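Local coordinates for protein vestitone reductase (Medicago sativa, PDB 2P4H) that catalyses the NADPH-dependent, stereospecific reduction of (3R)-vestitone to the isoflavanol DMI, the penultimate step in biosynthesis of the phytoalexin medicarpin, at residues F120-S125 and K169-F174. Residues are numbered along the deposited sequence; the frame is centred on the assembly and turned at random.
Sequences FIYTSS and KAVLEF
Val171 sets one methyl group squarely on the ring of Tyr122, joining helix 158-177 to an inner strand, 119-125, of the parallel sheet in the Rossmann fold. CG2 stands 3.9 Å from the centroid of the Tyr122 ring and only 8° off its normal, a CH-pi contact in which the methyl is nearly equidistant from CG and CD1 of the tyrosine, at 4.0 Å each. The other branch, CG1, reaches back toward the strand and lies 4.0 Å from Tyr122 CB. With CG1 anti to the backbone N (chi1 167°) and CG2 anti to the carbonyl carbon, the valine spreads its two methyls over different parts of the same tyrosine. CG1 also approaches Phe120, two residues earlier on the strand, more loosely and at an oblique angle to that ring. The contact is wholly apolar and buried, and the intervening Ile121 points to the other side of the sheet.

Further out, Val171 also packs on Val182 of the adjacent strand 182-187, while Phe120 rests on Leu108 of helix 95-111 and the Tyr122 ring meets that of His80. Ala167, one turn before Val171 on helix 158-177, also touches Tyr122, and the same helix carries Tyr160, which by similarity binds NADP(+) and whose side chain is about 8 Å from the side chain of Tyr122. Two residues on from Tyr122, Ser124 OG hydrogen-bonds to Glu168 OE1.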
loop_
_atom_site.group_PDB
_atom_site.type_symbol
_atom_site.label_atom_id
_atom_site.label_comp_id
_atom_site.label_asym_id
_atom_site.label_seq_id
_atom_site.Cartn_x
_atom_site.Cartn_y
_atom_site.Cartn_z
ATOM N N PHE A 120 -6.862 -10.738 9.160
ATOM C CA PHE A 120 -6.144 -9.517 9.515
ATOM C C PHE A 120 -5.198 -9.295 8.342
ATOM O O PHE A 120 -4.345 -10.139 8.064
ATOM C CB PHE A 120 -5.349 -9.722 10.812
ATOM C CG PHE A 120 -4.591 -8.504 11.268
ATOM C CD1 PHE A 120 -3.399 -8.136 10.654
ATOM C CD2 PHE A 120 -5.074 -7.723 12.318
ATOM C CE1 PHE A 120 -2.696 -7.009 11.077
ATOM C CE2 PHE A 120 -4.380 -6.596 12.748
ATOM C CZ PHE A 120 -3.189 -6.236 12.128
ATOM N N ILE A 121 -5.365 -8.179 7.643
ATOM C CA ILE A 121 -4.523 -7.894 6.488
ATOM C C ILE A 121 -3.628 -6.698 6.759
ATOM O O ILE A 121 -4.098 -5.585 7.020
ATOM C CB ILE A 121 -5.376 -7.640 5.229
ATOM C CG1 ILE A 121 -6.305 -8.835 4.999
ATOM C CG2 ILE A 121 -4.475 -7.450 4.017
ATOM C CD1 ILE A 121 -7.138 -8.753 3.729
ATOM N N TYR A 122 -2.326 -6.949 6.696
ATOM C CA TYR A 122 -1.321 -5.928 6.950
ATOM C C TYR A 122 -0.705 -5.419 5.659
ATOM O O TYR A 122 -0.284 -6.204 4.809
ATOM C CB TYR A 122 -0.213 -6.495 7.837
ATOM C CG TYR A 122 0.825 -5.469 8.218
ATOM C CD1 TYR A 122 0.512 -4.448 9.115
ATOM C CD2 TYR A 122 2.103 -5.491 7.658
ATOM C CE1 TYR A 122 1.440 -3.471 9.447
ATOM C CE2 TYR A 122 3.045 -4.508 7.987
ATOM C CZ TYR A 122 2.697 -3.503 8.883
ATOM O OH TYR A 122 3.600 -2.516 9.212
ATOM N N THR A 123 -0.648 -4.101 5.530
ATOM C CA THR A 123 -0.071 -3.461 4.360
ATOM C C THR A 123 1.446 -3.386 4.482
ATOM O O THR A 123 1.957 -2.709 5.375
ATOM C CB THR A 123 -0.618 -2.020 4.204
ATOM O OG1 THR A 123 -2.007 -2.070 3.850
ATOM C CG2 THR A 123 0.151 -1.261 3.136
ATOM N N SER A 124 2.167 -4.093 3.613
ATOM C CA SER A 124 3.622 -4.019 3.636
ATOM C C SER A 124 4.100 -3.238 2.417
ATOM O O SER A 124 3.299 -2.583 1.745
ATOM C CB SER A 124 4.268 -5.405 3.689
ATOM O OG SER A 124 5.645 -5.274 4.023
ATOM N N SER A 125 5.390 -3.338 2.110
ATOM C CA SER A 125 5.980 -2.545 1.041
ATOM C C SER A 125 7.111 -3.239 0.295
ATOM O O SER A 125 7.745 -4.146 0.825
ATOM C CB SER A 125 6.508 -1.252 1.675
ATOM O OG SER A 125 7.513 -0.632 0.901
ATOM N N LYS A 169 7.849 -8.496 9.585
ATOM C CA LYS A 169 8.332 -9.702 10.240
ATOM C C LYS A 169 7.637 -9.885 11.583
ATOM O O LYS A 169 7.245 -10.996 11.936
ATOM C CB LYS A 169 9.848 -9.642 10.446
ATOM C CG LYS A 169 10.645 -9.805 9.167
ATOM C CD LYS A 169 12.127 -9.973 9.457
ATOM C CE LYS A 169 12.907 -10.299 8.190
ATOM N NZ LYS A 169 14.342 -10.568 8.492
ATOM N N ALA A 170 7.473 -8.795 12.324
ATOM C CA ALA A 170 6.828 -8.865 13.631
ATOM C C ALA A 170 5.375 -9.316 13.502
ATOM O O ALA A 170 4.894 -10.132 14.291
ATOM C CB ALA A 170 6.903 -7.509 14.323
ATOM N N VAL A 171 4.682 -8.788 12.501
ATOM C CA VAL A 171 3.286 -9.144 12.270
ATOM C C VAL A 171 3.133 -10.629 11.934
ATOM O O VAL A 171 2.283 -11.321 12.496
ATOM C CB VAL A 171 2.690 -8.284 11.125
ATOM C CG1 VAL A 171 1.354 -8.853 10.669
ATOM C CG2 VAL A 171 2.507 -6.850 11.606
ATOM N N LEU A 172 3.959 -11.126 11.021
ATOM C CA LEU A 172 3.884 -12.529 10.634
ATOM C C LEU A 172 4.182 -13.446 11.819
ATOM O O LEU A 172 3.484 -14.437 12.041
ATOM C CB LEU A 172 4.863 -12.804 9.490
ATOM C CG LEU A 172 4.501 -12.148 8.153
ATOM C CD1 LEU A 172 5.709 -12.150 7.237
ATOM C CD2 LEU A 172 3.332 -12.895 7.516
ATOM N N GLU A 173 5.214 -13.111 12.586
ATOM C CA GLU A 173 5.586 -13.927 13.734
ATOM C C GLU A 173 4.507 -13.933 14.809
ATOM O O GLU A 173 4.137 -14.993 15.315
ATOM C CB GLU A 173 6.896 -13.429 14.336
ATOM C CG GLU A 173 7.401 -14.278 15.491
ATOM C CD GLU A 173 7.601 -15.732 15.100
ATOM O OE1 GLU A 173 8.342 -15.993 14.130
ATOM O OE2 GLU A 173 7.018 -16.616 15.764
ATOM N N PHE A 174 4.004 -12.755 15.157
ATOM C CA PHE A 174 2.969 -12.659 16.179
ATOM C C PHE A 174 1.719 -13.411 15.743
ATOM O O PHE A 174 1.115 -14.137 16.529
ATOM C CB PHE A 174 2.614 -11.199 16.458
ATOM C CG PHE A 174 1.676 -11.021 17.618
ATOM C CD1 PHE A 174 2.169 -10.876 18.909
ATOM C CD2 PHE A 174 0.298 -11.033 17.421
ATOM C CE1 PHE A 174 1.301 -10.745 19.995
ATOM C CE2 PHE A 174 -0.580 -10.903 18.496
ATOM C CZ PHE A 174 -0.077 -10.759 19.786
#